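Local coordinates for uncharacterized ATP-binding protein MJECL15 (PDB 3H92) that is of unknown function but probably binds ATP, the fragment here being a C-terminal domain related to helix-turn-helix proteins, at residues Glu18-Leu21 against Glu22-Glu26; Asp34-Leu37 against Glu38-Leu42; Tyr47-Lys51 against Ser52-Arg56; Arg56-Arg59 against Ile60-Lys64. One frame throughout, in Å; residues are numbered along the deposited sequence.

Contact 1 (Glu18-Leu21 against Glu22-Glu26); sequences EELL and EKVEE
Leu20 lays its CD2 methyl against CG2 of Val24, one helical turn further on, at 3.9 Å; the two side chains cross obliquely, so they touch at this one pair of methyls and not along their lengths. Val24 gets there because CG2 stands beside its own backbone N, opposite the carbonyl carbon, while CG1 takes the place anti to the N (chi1 170°). The same CG2 also sits 3.2 Å from Leu20 O, so one methyl lies against both the carbonyl oxygen and the side chain of the residue four back. That oxygen accepts the Val24 N-H at 3.0 Å, somewhat bent, with 148° at the hydrogen. Straighter is the bond from Lys23 N to Glu19 O, at 168°. Glu22 N to Glu18 O and Glu25 N to Leu21 O complete the run of i to i+4 bonds. All of this belongs to helix 8-27, the long N-terminal helix of the domain, and it is amphipathic. Leu20 and Val24 look inward, to Phe61 on helix 56-64; Leu21 and Val24 also meet Val36 on helix 33-45. The outer side is charged. Glu22 runs extended from a CB resting 3.6 Å from Glu19 O, and Lys23 passes its CG over the same oxygen before bending at chi2. Its NZ stays 6.6 Å from Glu19 OE1, too far for a salt bridge, though the opposite charges probably attract weakly, and makes a long, weak ion pair with Asp27.

Contact 2 (Asp34-Leu37 against Glu38-Leu42); sequences DEVL and EALKL
Four backbone bonds tie Asp34-Leu37 to Glu38-Leu42 as successive turns of helix 33-45; Leu40 N lies 3.0 Å from Val36 O, nearly in line with its C=O, whereas Glu38 N and Ala39 N approach the oxygens of Asp34 and Glu35 from above the carbonyl plane. On the inner side Val36 and Leu40 lie alongside each other and point the same way, CG1 of the valine meeting CD1 of the leucine at 4.1 Å. Ala39 adds just a methyl, its CB 3.3 Å from Glu35 O, and Ile58 of helix 56-64 packs against this methyl; Leu40 meanwhile touches Leu17 of helix 8-27. Lys41 and Glu38 take the solvent-facing flank. Lys41 runs its aliphatic part over Leu37 O, with CG 3.1 Å away, then turns at chi3 (74°) to bring NZ back along the helix. There NZ meets Glu38 OE2 at 3.0 Å on the syn lone pair, a salt bridge between residues three apart, reached by a bend of the glutamate at chi2. With a leucine in place of Lys41, the Glu38 carboxylate would probably lose its counter-charge and be freer to turn. Asp34 OD1 lies 6.5 Å from Glu38 OE2, so the lysine's charge probably also eases the mild repulsion between these two acids.

Contact 3 (Tyr47-Lys51 against Ser52-Arg56); sequences YELPK and SKIKR
Lys53 N donates to Pro50 O at 3.1 Å, a fairly straight bond (160° at the hydrogen), though the N-H arrives well above the carbonyl plane. With Ile54 N to Lys51 O at 3.3 Å it makes two consecutive i to i+3 bonds, a short 3-10 turn that carries the chain from strand 49-50 towards helix 56-64, where Lys55 is the N-cap residue. The order of elements is reminiscent of a winged helix, this short turn perhaps lying where the helix after the first strand would be expected. The apolar side of the turn belongs to Leu49. Its CG sits between backbone N and carbonyl carbon, the crowded position (chi1 44°), and from there CD1 reaches CB of Lys53 at 3.9 Å and CD1 of Ile54 at 4.1 Å. The leucine and isoleucine side chains cross at about a right angle, both buried against Phe43 of helix 33-45. Just before the strand, Glu48 is held by a salt bridge to Lys74 and a hydrogen bond to Thr76. Over the outside of the turn, the Pro50 ring and the start of the Lys53 side chain lie side by side, CD of the proline 4.0 Å from CG of the lysine.

Contact 4 (Arg56-Arg59 against Ile60-Lys64); sequences RKIR and IFLIK
Arg56 and Ile60 run side by side in the same direction, the aliphatic CG of the arginine 3.8 Å from CD1 of the isoleucine. A fully apolar pair, Ile58 and Leu62, repeats that arrangement two residues on, with CG2 against CD1 at 3.8 Å; this pair faces inward, Leu62 meeting Leu40 of helix 33-45. Among the backbone bonds two are nearly linear: Ile60 N to Arg56 O at 2.8 Å, with 174° at the hydrogen, and Leu62 N to Ile58 O at 2.9 Å. Phe61 N and Ile63 N reach Lys57 O and Arg59 O less directly. Carbon also crowds these oxygens, since CG1 of Ile63 sits 3.3 Å from Arg59 O. The charged group that matters is the Arg59 guanidinium, which lies flat over the start of the helix, with Arg56 CA 3.8 Å from its plane, over the centre. A chi1 of 89° and a bend at chi3 fold it back there, towards Lys51 and Ile54, instead of out along the helix. Phe61 also packs on Ile31, and Ile63 on Leu70. Followed directly by the 68-71 and 76-79 hairpin, helix 56-64 probably corresponds in position to the recognition helix of winged-helix proteins, although no nucleic acid binding is established.

Contacts 1, 2 and 4 lie on three helices that share one core. Phe61 of contact 4 rests its CZ against both Leu20 CD2 (3.3 Å) and Val24 CG2 (3.5 Å) of contact 1, while Val36 of contact 2 receives Leu21 CD2 on its CG1 at 4.0 Å. Ile58 then joins contacts 2 and 4, its CD1 3.3 Å from Glu35 CB. Contact 3 leads into contact 4 through the shared Arg56, and Arg59 NH2 comes within 2.7 Å of Lys51 O. Contacts 1 and 3 stay apart, their centres about 21 Å from each other. No active site has been assigned to this domain; a PG6 molecule, probably from the crystallisation liquor, lies about 6 Å from the Lys51 side chain.

Contact 1 (Glu18-Leu21 against Glu22-Glu26)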
# COMPACT_ATOMS: atom_id res chain seq x y z
N GLU A 18 -0.76 -1.74 -9.60
CA GLU A 18 -0.78 -0.92 -10.83
C GLU A 18 -2.08 -0.14 -11.06
O GLU A 18 -2.06 1.07 -11.30
CB GLU A 18 -0.55 -1.79 -12.08
CG GLU A 18 0.88 -2.29 -12.27
CD GLU A 18 1.05 -3.25 -13.46
OE1 GLU A 18 1.69 -4.33 -13.28
OE2 GLU A 18 0.53 -2.90 -14.57
N GLU A 19 -3.21 -0.83 -10.98
CA GLU A 19 -4.48 -0.18 -11.22
C GLU A 19 -4.77 0.88 -10.18
O GLU A 19 -5.21 2.00 -10.51
CB GLU A 19 -5.65 -1.19 -11.29
CG GLU A 19 -6.91 -0.49 -11.89
CD GLU A 19 -8.12 -1.38 -12.16
OE1 GLU A 19 -9.15 -0.79 -12.61
OE2 GLU A 19 -8.05 -2.62 -11.94
N LEU A 20 -4.52 0.53 -8.92
CA LEU A 20 -4.74 1.44 -7.80
C LEU A 20 -3.86 2.67 -7.99
O LEU A 20 -4.30 3.80 -7.81
CB LEU A 20 -4.34 0.76 -6.48
CG LEU A 20 -5.04 1.17 -5.17
CD1 LEU A 20 -4.05 1.30 -4.04
CD2 LEU A 20 -5.86 2.45 -5.34
N LEU A 21 -2.61 2.43 -8.36
CA LEU A 21 -1.71 3.56 -8.54
C LEU A 21 -2.16 4.51 -9.68
O LEU A 21 -2.03 5.77 -9.53
CB LEU A 21 -0.26 3.08 -8.73
CG LEU A 21 0.49 2.65 -7.46
CD1 LEU A 21 1.85 2.11 -7.81
CD2 LEU A 21 0.61 3.79 -6.48
N GLU A 22 -2.70 3.95 -10.78
CA GLU A 22 -3.27 4.76 -11.89
C GLU A 22 -4.45 5.61 -11.38
O GLU A 22 -4.51 6.82 -11.62
CB GLU A 22 -3.71 3.93 -13.12
CG GLU A 22 -4.66 4.74 -14.06
CD GLU A 22 -5.50 3.92 -15.09
OE1 GLU A 22 -6.75 4.15 -15.16
OE2 GLU A 22 -4.90 3.10 -15.83
N LYS A 23 -5.35 4.96 -10.64
CA LYS A 23 -6.50 5.64 -10.08
C LYS A 23 -6.05 6.82 -9.22
O LYS A 23 -6.62 7.91 -9.29
CB LYS A 23 -7.35 4.62 -9.28
CG LYS A 23 -8.35 3.79 -10.12
CD LYS A 23 -9.27 4.73 -10.99
CE LYS A 23 -10.67 4.12 -11.43
NZ LYS A 23 -11.79 5.14 -11.55
N VAL A 24 -5.01 6.60 -8.44
CA VAL A 24 -4.54 7.59 -7.49
C VAL A 24 -3.90 8.78 -8.20
O VAL A 24 -4.08 9.95 -7.77
CB VAL A 24 -3.59 6.97 -6.44
CG1 VAL A 24 -2.94 8.04 -5.62
CG2 VAL A 24 -4.37 6.04 -5.54
N GLU A 25 -3.18 8.53 -9.29
CA GLU A 25 -2.54 9.64 -9.97
C GLU A 25 -3.58 10.49 -10.72
O GLU A 25 -3.64 11.70 -10.57
CB GLU A 25 -1.49 9.16 -10.96
CG GLU A 25 -0.90 10.31 -11.81
CD GLU A 25 0.49 10.00 -12.39
OE1 GLU A 25 1.22 10.98 -12.76
OE2 GLU A 25 0.82 8.78 -12.45
N GLU A 26 -4.37 9.81 -11.51
CA GLU A 26 -5.31 10.45 -12.42
C GLU A 26 -6.52 10.98 -11.70
O GLU A 26 -6.93 12.15 -11.85
CB GLU A 26 -5.79 9.43 -13.48
CG GLU A 26 -4.69 8.86 -14.33
CD GLU A 26 -3.87 9.97 -14.98
OE1 GLU A 26 -4.49 10.99 -15.39
OE2 GLU A 26 -2.61 9.83 -15.03

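Contact 2 (Asp34-Leu37 against Glu38-Leu42)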
# COMPACT_ATOMS: atom_id res chain seq x y z
N ASP A 34 2.25 10.91 -5.07
CA ASP A 34 3.64 10.90 -4.65
C ASP A 34 3.80 10.53 -3.13
O ASP A 34 4.81 9.94 -2.75
CB ASP A 34 4.33 12.25 -5.05
CG ASP A 34 5.09 12.17 -6.44
OD1 ASP A 34 5.28 11.02 -6.97
OD2 ASP A 34 5.54 13.26 -6.95
N GLU A 35 2.77 10.84 -2.34
CA GLU A 35 2.67 10.49 -0.91
C GLU A 35 2.24 9.06 -0.71
O GLU A 35 2.64 8.43 0.25
CB GLU A 35 1.57 11.29 -0.23
CG GLU A 35 1.86 12.72 0.12
CD GLU A 35 0.62 13.36 0.79
OE1 GLU A 35 -0.43 13.58 0.09
OE2 GLU A 35 0.69 13.65 2.03
N VAL A 36 1.36 8.57 -1.60
CA VAL A 36 1.09 7.15 -1.67
C VAL A 36 2.36 6.39 -1.99
O VAL A 36 2.64 5.44 -1.27
CB VAL A 36 -0.07 6.81 -2.64
CG1 VAL A 36 -0.18 5.30 -2.88
CG2 VAL A 36 -1.37 7.36 -2.09
N LEU A 37 3.16 6.82 -2.97
CA LEU A 37 4.44 6.11 -3.28
C LEU A 37 5.31 6.08 -2.08
O LEU A 37 5.90 5.04 -1.77
CB LEU A 37 5.30 6.70 -4.40
CG LEU A 37 5.08 6.43 -5.89
CD1 LEU A 37 6.25 7.07 -6.73
CD2 LEU A 37 4.85 4.94 -6.23
N GLU A 38 5.46 7.24 -1.44
CA GLU A 38 6.41 7.34 -0.33
C GLU A 38 5.95 6.46 0.82
O GLU A 38 6.76 5.71 1.37
CB GLU A 38 6.68 8.79 0.09
CG GLU A 38 7.73 9.51 -0.81
CD GLU A 38 8.95 8.60 -1.24
OE1 GLU A 38 9.68 8.12 -0.34
OE2 GLU A 38 9.13 8.32 -2.48
N ALA A 39 4.65 6.47 1.10
CA ALA A 39 4.06 5.51 2.04
C ALA A 39 4.46 4.07 1.72
O ALA A 39 5.07 3.43 2.52
CB ALA A 39 2.56 5.64 2.08
N LEU A 40 4.13 3.58 0.54
CA LEU A 40 4.31 2.17 0.23
C LEU A 40 5.76 1.77 0.22
O LEU A 40 6.12 0.63 0.53
CB LEU A 40 3.67 1.84 -1.14
CG LEU A 40 2.12 1.87 -1.09
CD1 LEU A 40 1.49 1.62 -2.43
CD2 LEU A 40 1.61 0.85 -0.13
N LYS A 41 6.62 2.71 -0.10
CA LYS A 41 8.03 2.41 -0.17
C LYS A 41 8.59 2.05 1.18
O LYS A 41 9.60 1.30 1.28
CB LYS A 41 8.83 3.60 -0.72
CG LYS A 41 8.73 3.74 -2.21
CD LYS A 41 9.34 5.05 -2.67
CE LYS A 41 10.85 5.04 -2.61
NZ LYS A 41 11.36 6.39 -3.06
N LEU A 42 7.97 2.59 2.22
CA LEU A 42 8.42 2.27 3.59
C LEU A 42 8.46 0.77 3.83
O LEU A 42 9.18 0.27 4.69
CB LEU A 42 7.49 2.89 4.62
CG LEU A 42 7.53 4.39 4.72
CD1 LEU A 42 6.62 4.84 5.89
CD2 LEU A 42 9.00 4.93 4.87

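Contact 3 (Tyr47-Lys51 against Ser52-Arg56)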
# COMPACT_ATOMS: atom_id res chain seq x y z
N TYR A 47 8.60 -4.78 6.78
CA TYR A 47 7.31 -5.45 6.49
C TYR A 47 6.15 -4.98 7.32
O TYR A 47 5.04 -4.91 6.84
CB TYR A 47 7.49 -6.92 6.75
CG TYR A 47 6.26 -7.76 6.61
CD1 TYR A 47 5.75 -8.04 5.38
CD2 TYR A 47 5.66 -8.33 7.70
CE1 TYR A 47 4.68 -8.88 5.22
CE2 TYR A 47 4.54 -9.16 7.56
CZ TYR A 47 4.08 -9.41 6.30
OH TYR A 47 3.00 -10.21 6.13
N GLU A 48 6.39 -4.74 8.60
CA GLU A 48 5.35 -4.27 9.51
C GLU A 48 5.86 -3.03 10.19
O GLU A 48 7.03 -2.95 10.55
CB GLU A 48 5.08 -5.31 10.58
CG GLU A 48 3.90 -4.99 11.50
CD GLU A 48 3.61 -6.11 12.52
OE1 GLU A 48 4.18 -7.25 12.36
OE2 GLU A 48 2.82 -5.84 13.47
N LEU A 49 4.97 -2.06 10.39
CA LEU A 49 5.44 -0.84 10.98
C LEU A 49 4.39 -0.11 11.76
O LEU A 49 3.22 -0.40 11.63
CB LEU A 49 6.12 0.05 9.91
CG LEU A 49 5.53 0.27 8.55
CD1 LEU A 49 4.38 1.24 8.74
CD2 LEU A 49 6.61 0.79 7.56
N PRO A 50 4.83 0.81 12.64
CA PRO A 50 3.83 1.56 13.39
C PRO A 50 2.88 2.27 12.45
O PRO A 50 3.30 2.76 11.41
CB PRO A 50 4.67 2.53 14.21
CG PRO A 50 6.04 1.84 14.35
CD PRO A 50 6.21 1.14 13.03
N LYS A 51 1.61 2.38 12.81
CA LYS A 51 0.68 3.08 11.89
C LYS A 51 0.87 4.59 11.78
O LYS A 51 0.46 5.21 10.78
CB LYS A 51 -0.76 2.76 12.26
CG LYS A 51 -1.24 3.15 13.64
CD LYS A 51 -2.78 3.04 13.69
CE LYS A 51 -3.42 3.86 14.82
NZ LYS A 51 -4.94 3.91 14.67
N SER A 52 1.52 5.20 12.79
CA SER A 52 1.86 6.62 12.75
C SER A 52 3.01 6.90 11.78
O SER A 52 3.37 8.03 11.57
CB SER A 52 2.21 7.10 14.16
OG SER A 52 3.21 6.27 14.73
N LYS A 53 3.60 5.88 11.18
CA LYS A 53 4.58 6.13 10.15
C LYS A 53 3.96 6.70 8.89
O LYS A 53 4.69 7.24 8.05
CB LYS A 53 5.38 4.87 9.78
CG LYS A 53 6.44 4.42 10.82
CD LYS A 53 7.70 5.25 10.80
CE LYS A 53 8.69 4.79 11.86
NZ LYS A 53 9.70 5.81 12.04
N ILE A 54 2.63 6.62 8.74
CA ILE A 54 1.94 7.03 7.53
C ILE A 54 0.78 7.93 7.85
O ILE A 54 0.06 7.71 8.83
CB ILE A 54 1.45 5.79 6.73
CG1 ILE A 54 2.64 5.11 6.04
CG2 ILE A 54 0.39 6.14 5.69
CD1 ILE A 54 2.48 3.61 5.93
N LYS A 55 0.59 8.93 7.00
CA LYS A 55 -0.52 9.82 7.15
C LYS A 55 -1.86 9.08 7.15
O LYS A 55 -2.09 8.09 6.41
CB LYS A 55 -0.46 10.91 6.07
CG LYS A 55 0.53 12.08 6.41
CD LYS A 55 0.02 13.50 5.97
CE LYS A 55 0.25 14.63 7.09
NZ LYS A 55 -0.37 16.01 6.80
N ARG A 56 -2.74 9.53 8.04
CA ARG A 56 -4.03 8.90 8.26
C ARG A 56 -4.82 8.74 6.98
O ARG A 56 -5.28 7.66 6.65
CB ARG A 56 -4.82 9.73 9.26
CG ARG A 56 -6.29 9.41 9.41
CD ARG A 56 -7.13 10.72 9.70
NE ARG A 56 -6.80 11.83 8.78
CZ ARG A 56 -7.37 13.04 8.79
NH1 ARG A 56 -8.33 13.34 9.67
NH2 ARG A 56 -6.98 13.97 7.91

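Contact 4 (Arg56-Arg59 against Ile60-Lys64)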
# COMPACT_ATOMS: atom_id res chain seq x y z
N ARG A 56 -2.74 9.53 8.04
CA ARG A 56 -4.03 8.90 8.26
C ARG A 56 -4.82 8.74 6.98
O ARG A 56 -5.28 7.66 6.65
CB ARG A 56 -4.82 9.73 9.26
CG ARG A 56 -6.29 9.41 9.41
CD ARG A 56 -7.13 10.72 9.70
NE ARG A 56 -6.80 11.83 8.78
CZ ARG A 56 -7.37 13.04 8.79
NH1 ARG A 56 -8.33 13.34 9.67
NH2 ARG A 56 -6.98 13.97 7.91
N LYS A 57 -4.99 9.83 6.24
CA LYS A 57 -5.80 9.77 5.06
C LYS A 57 -5.28 8.63 4.17
O LYS A 57 -6.06 7.89 3.56
CB LYS A 57 -5.73 11.09 4.31
CG LYS A 57 -6.85 12.09 4.58
CD LYS A 57 -6.87 13.29 3.51
CE LYS A 57 -7.38 14.66 4.14
NZ LYS A 57 -7.22 15.91 3.29
N ILE A 58 -3.97 8.49 4.09
CA ILE A 58 -3.35 7.55 3.18
C ILE A 58 -3.53 6.17 3.72
O ILE A 58 -3.91 5.28 2.98
CB ILE A 58 -1.88 7.88 2.96
CG1 ILE A 58 -1.79 9.24 2.26
CG2 ILE A 58 -1.20 6.88 2.09
CD1 ILE A 58 -0.47 9.43 1.54
N ARG A 59 -3.30 5.99 5.02
CA ARG A 59 -3.51 4.66 5.59
C ARG A 59 -4.94 4.21 5.40
O ARG A 59 -5.18 3.08 5.04
CB ARG A 59 -3.12 4.54 7.08
CG ARG A 59 -4.23 4.87 8.06
CD ARG A 59 -3.97 4.38 9.42
NE ARG A 59 -4.21 5.42 10.42
CZ ARG A 59 -3.27 6.24 10.93
NH1 ARG A 59 -3.65 7.09 11.87
NH2 ARG A 59 -1.97 6.24 10.54
N ILE A 60 -5.87 5.09 5.68
CA ILE A 60 -7.24 4.76 5.56
C ILE A 60 -7.55 4.27 4.15
O ILE A 60 -8.22 3.25 3.95
CB ILE A 60 -8.07 5.99 5.87
CG1 ILE A 60 -8.16 6.19 7.37
CG2 ILE A 60 -9.47 5.84 5.36
CD1 ILE A 60 -9.05 7.36 7.75
N PHE A 61 -7.01 4.97 3.16
CA PHE A 61 -7.22 4.63 1.77
C PHE A 61 -6.63 3.29 1.37
O PHE A 61 -7.25 2.45 0.73
CB PHE A 61 -6.60 5.76 0.92
CG PHE A 61 -6.64 5.49 -0.54
CD1 PHE A 61 -7.81 5.66 -1.25
CD2 PHE A 61 -5.50 5.01 -1.20
CE1 PHE A 61 -7.87 5.39 -2.62
CE2 PHE A 61 -5.55 4.71 -2.54
CZ PHE A 61 -6.74 4.90 -3.25
N LEU A 62 -5.39 3.08 1.75
CA LEU A 62 -4.69 1.84 1.44
C LEU A 62 -5.25 0.63 2.13
O LEU A 62 -5.10 -0.47 1.66
CB LEU A 62 -3.23 2.01 1.82
CG LEU A 62 -2.49 3.04 0.96
CD1 LEU A 62 -1.04 3.12 1.45
CD2 LEU A 62 -2.56 2.64 -0.52
N ILE A 63 -5.86 0.85 3.28
CA ILE A 63 -6.57 -0.21 3.98
C ILE A 63 -7.85 -0.51 3.22
O ILE A 63 -8.15 -1.68 2.92
CB ILE A 63 -6.91 0.24 5.46
CG1 ILE A 63 -5.69 0.15 6.37
CG2 ILE A 63 -8.10 -0.58 6.08
CD1 ILE A 63 -5.85 0.85 7.67
N LYS A 64 -8.64 0.54 2.96
CA LYS A 64 -9.87 0.43 2.19
C LYS A 64 -9.63 -0.31 0.86
O LYS A 64 -10.44 -1.11 0.43
CB LYS A 64 -10.49 1.82 1.97
CG LYS A 64 -11.44 2.00 0.75
CD LYS A 64 -11.75 3.55 0.35
CE LYS A 64 -11.44 3.95 -1.17
NZ LYS A 64 -12.08 5.21 -1.74